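Local coordinates for AP205 bacteriophage COAT protein (Acinetobacter phage ap205, PDB 5FS4), which forms the capsid shell of a small single-stranded RNA bacteriophage, probably assembling from dimers such as the two-subunit unit of this structure, at residues B[89-92]-B[93-96]; B[97-100]-B[101-104]. The protein carries 2 engineered substitutions. All blocks are in the same frame, centred on the assembly; numbering follows the deposited sequence.

Contact 1: residues B[89-92]-B[93-96]; sequences AENL and ATLK
Lys-96 lays its aliphatic arm over the isobutyl group of Leu-92, one helical turn back, the two side chains crossing at a slant. Lys-96 CE touches Leu-92 CG at 3.9 Å, and Lys-96 CE and NZ both lie equally close to Leu-92 CD2. From CG outward the lysine is extended; Leu-92 CG, the branch point it meets, stands trans to the leucine's own N (chi1 -180°), beside the carbonyl carbon. Elsewhere on the leucine a looser apolar touch runs from Leu-92 CD1 to Leu-95 CD2 (4.3 Å). Beneath these side chains the first helical hydrogen bonds form: Leu-95 N to Asn-91 O at 3.0 Å and Lys-96 N to Leu-92 O at 2.9 Å, both fairly straight. Asn-91 holds the N-cap position but gives no side-chain capping bond; a water accepts from Ala-93 N (2.9 Å) and donates to Glu-90 O, serving one early amide. The Asn-91 amide is engaged by the second subunit instead, its ND2 bonding to Glu-77 OE2 and Pro-60 O there, while Thr-94 OG1 bonds to Gln-79 of that subunit. A type I turn, Ala-89 to Leu-92, leads from strand 76-88 into helix 92-111, with the second subunit against the helix start.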
ATOM      1  N   ALA B  89       6.592  18.169  -5.580  1.00 11.24           N
ATOM      2  CA  ALA B  89       6.772  18.704  -4.217  1.00 12.00           C
ATOM      3  C   ALA B  89       5.931  19.977  -3.977  1.00 12.30           C
ATOM      4  O   ALA B  89       5.541  20.271  -2.831  1.00 13.76           O
ATOM      5  CB  ALA B  89       8.259  18.965  -3.992  1.00 12.42           C
ATOM      6  N   GLU B  90       5.617  20.719  -5.042  1.00 13.13           N
ATOM      7  CA  GLU B  90       4.818  21.947  -4.943  1.00 14.43           C
ATOM      8  C   GLU B  90       3.401  21.694  -4.416  1.00 14.42           C
ATOM      9  O   GLU B  90       2.878  22.457  -3.574  1.00 15.27           O
ATOM     10  CB  GLU B  90       4.847  22.689  -6.282  1.00 15.11           C
ATOM     11  CG  GLU B  90       6.224  23.329  -6.593  1.00 16.51           C
ATOM     12  CD  GLU B  90       7.255  22.418  -7.265  1.00 17.54           C
ATOM     13  OE1 GLU B  90       7.006  21.226  -7.582  1.00 15.05           O
ATOM     14  OE2 GLU B  90       8.383  22.904  -7.524  1.00 20.01           O
ATOM     15  N   ASN B  91       2.815  20.572  -4.819  1.00 13.12           N
ATOM     16  CA  ASN B  91       1.478  20.218  -4.343  1.00 12.87           C
ATOM     17  C   ASN B  91       1.517  19.092  -3.312  1.00 12.46           C
ATOM     18  O   ASN B  91       0.578  18.287  -3.228  1.00 11.39           O
ATOM     19  CB  ASN B  91       0.561  19.849  -5.506  1.00 12.63           C
ATOM     20  CG  ASN B  91       0.208  21.026  -6.392  1.00 12.32           C
ATOM     21  OD1 ASN B  91      -0.101  22.106  -5.921  1.00 13.58           O
ATOM     22  ND2 ASN B  91       0.182  20.785  -7.695  1.00 12.43           N
ATOM     23  N   LEU B  92       2.561  19.061  -2.502  1.00 12.40           N
ATOM     24  CA  LEU B  92       2.717  17.984  -1.529  1.00 12.49           C
ATOM     25  C   LEU B  92       1.551  17.969  -0.574  1.00 12.97           C
ATOM     26  O   LEU B  92       1.095  16.905  -0.195  1.00 13.77           O
ATOM     27  CB  LEU B  92       4.017  18.079  -0.723  1.00 12.38           C
ATOM     28  CG  LEU B  92       4.202  16.942   0.316  1.00 11.98           C
ATOM     29  CD1 LEU B  92       4.183  15.539  -0.310  1.00 11.68           C
ATOM     30  CD2 LEU B  92       5.529  17.197   1.078  1.00 13.17           C
ATOM     31  N   ALA B  93       1.041  19.141  -0.189  1.00 14.49           N
ATOM     32  CA  ALA B  93      -0.041  19.147   0.797  1.00 14.38           C
ATOM     33  C   ALA B  93      -1.282  18.359   0.293  1.00 13.70           C
ATOM     34  O   ALA B  93      -1.914  17.585   1.038  1.00 12.92           O
ATOM     35  CB  ALA B  93      -0.426  20.571   1.214  1.00 14.89           C
ATOM     36  N   THR B  94      -1.652  18.584  -0.961  1.00 12.80           N
ATOM     37  CA  THR B  94      -2.808  17.841  -1.531  1.00 11.57           C
ATOM     38  C   THR B  94      -2.475  16.375  -1.838  1.00 10.93           C
ATOM     39  O   THR B  94      -3.323  15.502  -1.752  1.00 10.99           O
ATOM     40  CB  THR B  94      -3.408  18.550  -2.735  1.00 11.21           C
ATOM     41  OG1 THR B  94      -2.421  18.733  -3.747  1.00 11.18           O
ATOM     42  CG2 THR B  94      -4.003  19.878  -2.257  1.00 11.02           C
ATOM     43  N   LEU B  95      -1.225  16.130  -2.147  1.00  9.78           N
ATOM     44  CA  LEU B  95      -0.741  14.796  -2.303  1.00  9.67           C
ATOM     45  C   LEU B  95      -0.870  13.971  -1.016  1.00  9.37           C
ATOM     46  O   LEU B  95      -1.254  12.824  -1.084  1.00  8.00           O
ATOM     47  CB  LEU B  95       0.672  14.798  -2.853  1.00 10.39           C
ATOM     48  CG  LEU B  95       1.145  13.436  -3.414  1.00 10.86           C
ATOM     49  CD1 LEU B  95       0.339  13.037  -4.626  1.00 10.88           C
ATOM     50  CD2 LEU B  95       2.602  13.575  -3.807  1.00 11.43           C
ATOM     51  N   LYS B  96      -0.561  14.575   0.140  1.00  9.18           N
ATOM     52  CA  LYS B  96      -0.861  13.957   1.445  1.00  9.43           C
ATOM     53  C   LYS B  96      -2.363  13.642   1.697  1.00  9.23           C
ATOM     54  O   LYS B  96      -2.727  12.580   2.263  1.00  8.59           O
ATOM     55  CB  LYS B  96      -0.280  14.786   2.604  1.00  9.93           C
ATOM     56  CG  LYS B  96       1.241  14.907   2.607  1.00 10.48           C
ATOM     57  CD  LYS B  96       1.742  15.951   3.596  1.00 11.64           C
ATOM     58  CE  LYS B  96       3.210  15.699   3.864  1.00 12.96           C
ATOM     59  NZ  LYS B  96       3.918  16.764   4.596  1.00 14.63           N
TER
HETATM   60  O   HOH W   1       1.789  21.815  -1.043  1.00 14.11           O
HETATM   61  O   HOH W   2      -1.295  21.099  -2.897  1.00 30.42           O

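Contact 2: residues B[97-100]-B[101-104]; sequences AEWE and THKR
Lys-103 lies across the indole of Trp-99 in a CH-pi contact, one turn apart on helix 92-111 of this circularly permuted coat protein of the single-stranded RNA phages, in which a five-stranded antiparallel sheet is followed by a helix that packs against the partner subunit. Lys-103 CG sits 3.6 Å from the centroid of the Trp-99 six-membered ring, only 8° off the normal. The lysine then bends at chi3 (-76°), which carries its arm along the same face toward the pyrrole side, where Lys-103 CE comes to 3.4 Å from Trp-99 NE1. The bend also brings the ammonium to Glu-100, which runs beside the lysine in the same direction. Here Lys-103 NZ sits about equally far from both carboxylate oxygens, 2.9 Å from Glu-100 OE1 and 3.0 Å from Glu-100 OE2, in a salt bridge whose individual hydrogen bonds are weak.

The imidazole of His-102 meets the indole rim to rim, with His-102 CD2 3.8 Å from Trp-99 CZ3 and the planes inclined by 24°, so neither ring stacks over the other.

The second subunit supplies further partners for Trp-99, His-102 and Lys-103. Its Asp-107 OD1 accepts from Trp-99 NE1 and makes a salt bridge with Lys-103 NZ, probably sharing the lysine's charge with Glu-100, while its Ser-55 and Thr-83 bond to the two imidazole nitrogens of His-102. Phe-110 of that subunit meets the indole edge-to-face.

Behind these side chains, i to i+4 backbone bonds set the spacing, among them Lys-103 N to Trp-99 O. On another side of the helix Ala-97 O takes two donors from a single residue: Thr-101 N and Thr-101 OG1, each 3.1 Å away, approach it from opposite faces of the carbonyl plane.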
ATOM      1  N   ALA B  97      -3.234  14.552   1.283  1.00 10.11           N
ATOM      2  CA  ALA B  97      -4.671  14.318   1.335  1.00 10.35           C
ATOM      3  C   ALA B  97      -5.091  13.146   0.448  1.00 10.26           C
ATOM      4  O   ALA B  97      -5.973  12.392   0.819  1.00 11.02           O
ATOM      5  CB  ALA B  97      -5.387  15.573   0.895  1.00 10.77           C
ATOM      6  N   GLU B  98      -4.473  13.020  -0.718  1.00 10.08           N
ATOM      7  CA  GLU B  98      -4.689  11.892  -1.619  1.00 10.85           C
ATOM      8  C   GLU B  98      -4.228  10.562  -0.980  1.00  9.64           C
ATOM      9  O   GLU B  98      -4.886   9.520  -1.108  1.00  9.36           O
ATOM     10  CB  GLU B  98      -3.941  12.095  -2.950  1.00 12.17           C
ATOM     11  CG  GLU B  98      -4.540  13.162  -3.850  1.00 13.83           C
ATOM     12  CD  GLU B  98      -6.020  12.909  -4.117  1.00 14.85           C
ATOM     13  OE1 GLU B  98      -6.369  11.818  -4.513  1.00 18.13           O
ATOM     14  OE2 GLU B  98      -6.860  13.819  -3.945  1.00 17.38           O
ATOM     15  N   TRP B  99      -3.087  10.597  -0.305  1.00  8.64           N
ATOM     16  CA  TRP B  99      -2.641   9.425   0.475  1.00  8.14           C
ATOM     17  C   TRP B  99      -3.665   9.068   1.538  1.00  8.45           C
ATOM     18  O   TRP B  99      -4.021   7.891   1.669  1.00  7.18           O
ATOM     19  CB  TRP B  99      -1.222   9.666   1.060  1.00  8.29           C
ATOM     20  CG  TRP B  99      -0.717   8.591   2.004  1.00  8.13           C
ATOM     21  CD1 TRP B  99      -0.314   8.805   3.297  1.00  8.36           C
ATOM     22  CD2 TRP B  99      -0.517   7.174   1.760  1.00  8.27           C
ATOM     23  NE1 TRP B  99       0.116   7.630   3.855  1.00  8.51           N
ATOM     24  CE2 TRP B  99      -0.043   6.611   2.961  1.00  8.30           C
ATOM     25  CE3 TRP B  99      -0.779   6.311   0.680  1.00  7.96           C
ATOM     26  CZ2 TRP B  99       0.264   5.215   3.086  1.00  8.25           C
ATOM     27  CZ3 TRP B  99      -0.504   4.981   0.807  1.00  8.04           C
ATOM     28  CH2 TRP B  99       0.035   4.441   1.998  1.00  8.22           C
ATOM     29  N   GLU B 100      -4.202  10.035   2.303  1.00  8.61           N
ATOM     30  CA  GLU B 100      -5.236   9.635   3.320  1.00  9.48           C
ATOM     31  C   GLU B 100      -6.446   8.957   2.645  1.00  8.77           C
ATOM     32  O   GLU B 100      -6.979   7.896   3.109  1.00  8.49           O
ATOM     33  CB  GLU B 100      -5.639  10.809   4.260  1.00 10.77           C
ATOM     34  CG  GLU B 100      -4.462  11.410   5.048  1.00 12.30           C
ATOM     35  CD  GLU B 100      -3.707  10.374   5.862  1.00 13.66           C
ATOM     36  OE1 GLU B 100      -4.426   9.615   6.562  1.00 17.04           O
ATOM     37  OE2 GLU B 100      -2.448  10.298   5.817  1.00 13.92           O
ATOM     38  N   THR B 101      -6.824   9.516   1.510  1.00  8.32           N
ATOM     39  CA  THR B 101      -8.022   9.014   0.808  1.00  9.14           C
ATOM     40  C   THR B 101      -7.794   7.661   0.180  1.00  8.29           C
ATOM     41  O   THR B 101      -8.679   6.799   0.221  1.00  7.21           O
ATOM     42  CB  THR B 101      -8.516  10.031  -0.226  1.00 10.15           C
ATOM     43  OG1 THR B 101      -8.800  11.272   0.459  1.00 11.76           O
ATOM     44  CG2 THR B 101      -9.761   9.570  -0.914  1.00 10.06           C
ATOM     45  N   HIS B 102      -6.614   7.508  -0.409  1.00  7.31           N
ATOM     46  CA  HIS B 102      -6.241   6.219  -1.009  1.00  7.08           C
ATOM     47  C   HIS B 102      -6.251   5.079   0.034  1.00  7.41           C
ATOM     48  O   HIS B 102      -6.697   3.973  -0.257  1.00  8.47           O
ATOM     49  CB  HIS B 102      -4.872   6.418  -1.726  1.00  6.58           C
ATOM     50  CG  HIS B 102      -4.220   5.143  -2.178  1.00  6.27           C
ATOM     51  ND1 HIS B 102      -4.330   4.678  -3.479  1.00  6.11           N
ATOM     52  CD2 HIS B 102      -3.411   4.272  -1.539  1.00  5.87           C
ATOM     53  CE1 HIS B 102      -3.575   3.606  -3.626  1.00  6.07           C
ATOM     54  NE2 HIS B 102      -3.055   3.304  -2.449  1.00  6.30           N
ATOM     55  N   LYS B 103      -5.705   5.346   1.222  1.00  7.64           N
ATOM     56  CA  LYS B 103      -5.682   4.395   2.321  1.00  7.82           C
ATOM     57  C   LYS B 103      -7.135   3.989   2.665  1.00  8.21           C
ATOM     58  O   LYS B 103      -7.423   2.815   2.786  1.00  8.47           O
ATOM     59  CB  LYS B 103      -4.973   4.956   3.547  1.00  8.08           C
ATOM     60  CG  LYS B 103      -3.445   5.003   3.464  1.00  8.56           C
ATOM     61  CD  LYS B 103      -2.841   5.382   4.823  1.00  8.56           C
ATOM     62  CE  LYS B 103      -3.021   6.873   5.068  1.00  9.14           C
ATOM     63  NZ  LYS B 103      -2.595   7.341   6.424  1.00  9.51           N
ATOM     64  N   ARG B 104      -8.020   4.986   2.727  1.00  8.30           N
ATOM     65  CA  ARG B 104      -9.386   4.798   3.039  1.00  9.83           C
ATOM     66  C   ARG B 104     -10.076   3.921   2.018  1.00  9.61           C
ATOM     67  O   ARG B 104     -10.840   3.043   2.370  1.00 10.99           O
ATOM     68  CB  ARG B 104     -10.066   6.149   3.060  1.00 10.59           C
ATOM     69  CG  ARG B 104     -11.553   6.018   3.280  1.00 12.15           C
ATOM     70  CD  ARG B 104     -12.157   7.355   3.598  1.00 13.79           C
ATOM     71  NE  ARG B 104     -13.602   7.222   3.633  1.00 14.44           N
ATOM     72  CZ  ARG B 104     -14.421   8.246   3.790  1.00 16.20           C
ATOM     73  NH1 ARG B 104     -13.965   9.491   3.883  1.00 15.19           N
ATOM     74  NH2 ARG B 104     -15.720   8.012   3.815  1.00 17.64           N
TER

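Contacts 1 and 2 follow each other directly along the chain, 89-96 and then 97-104, with centres about 12 Å apart. Together they trace the exit from strand 76-88, at the edge of the five-stranded sheet within this chain, and most of helix 92-111. Apart from the chain link they do not touch each other. Contact 1 lies farther from the centre of the chain, about 20 Å against about 13 Å for contact 2. Both meet the second subunit, so that successive turns of one helix contribute to the same dimer interface, consistent with the interlocked dimers from which coat proteins of this family build their shells.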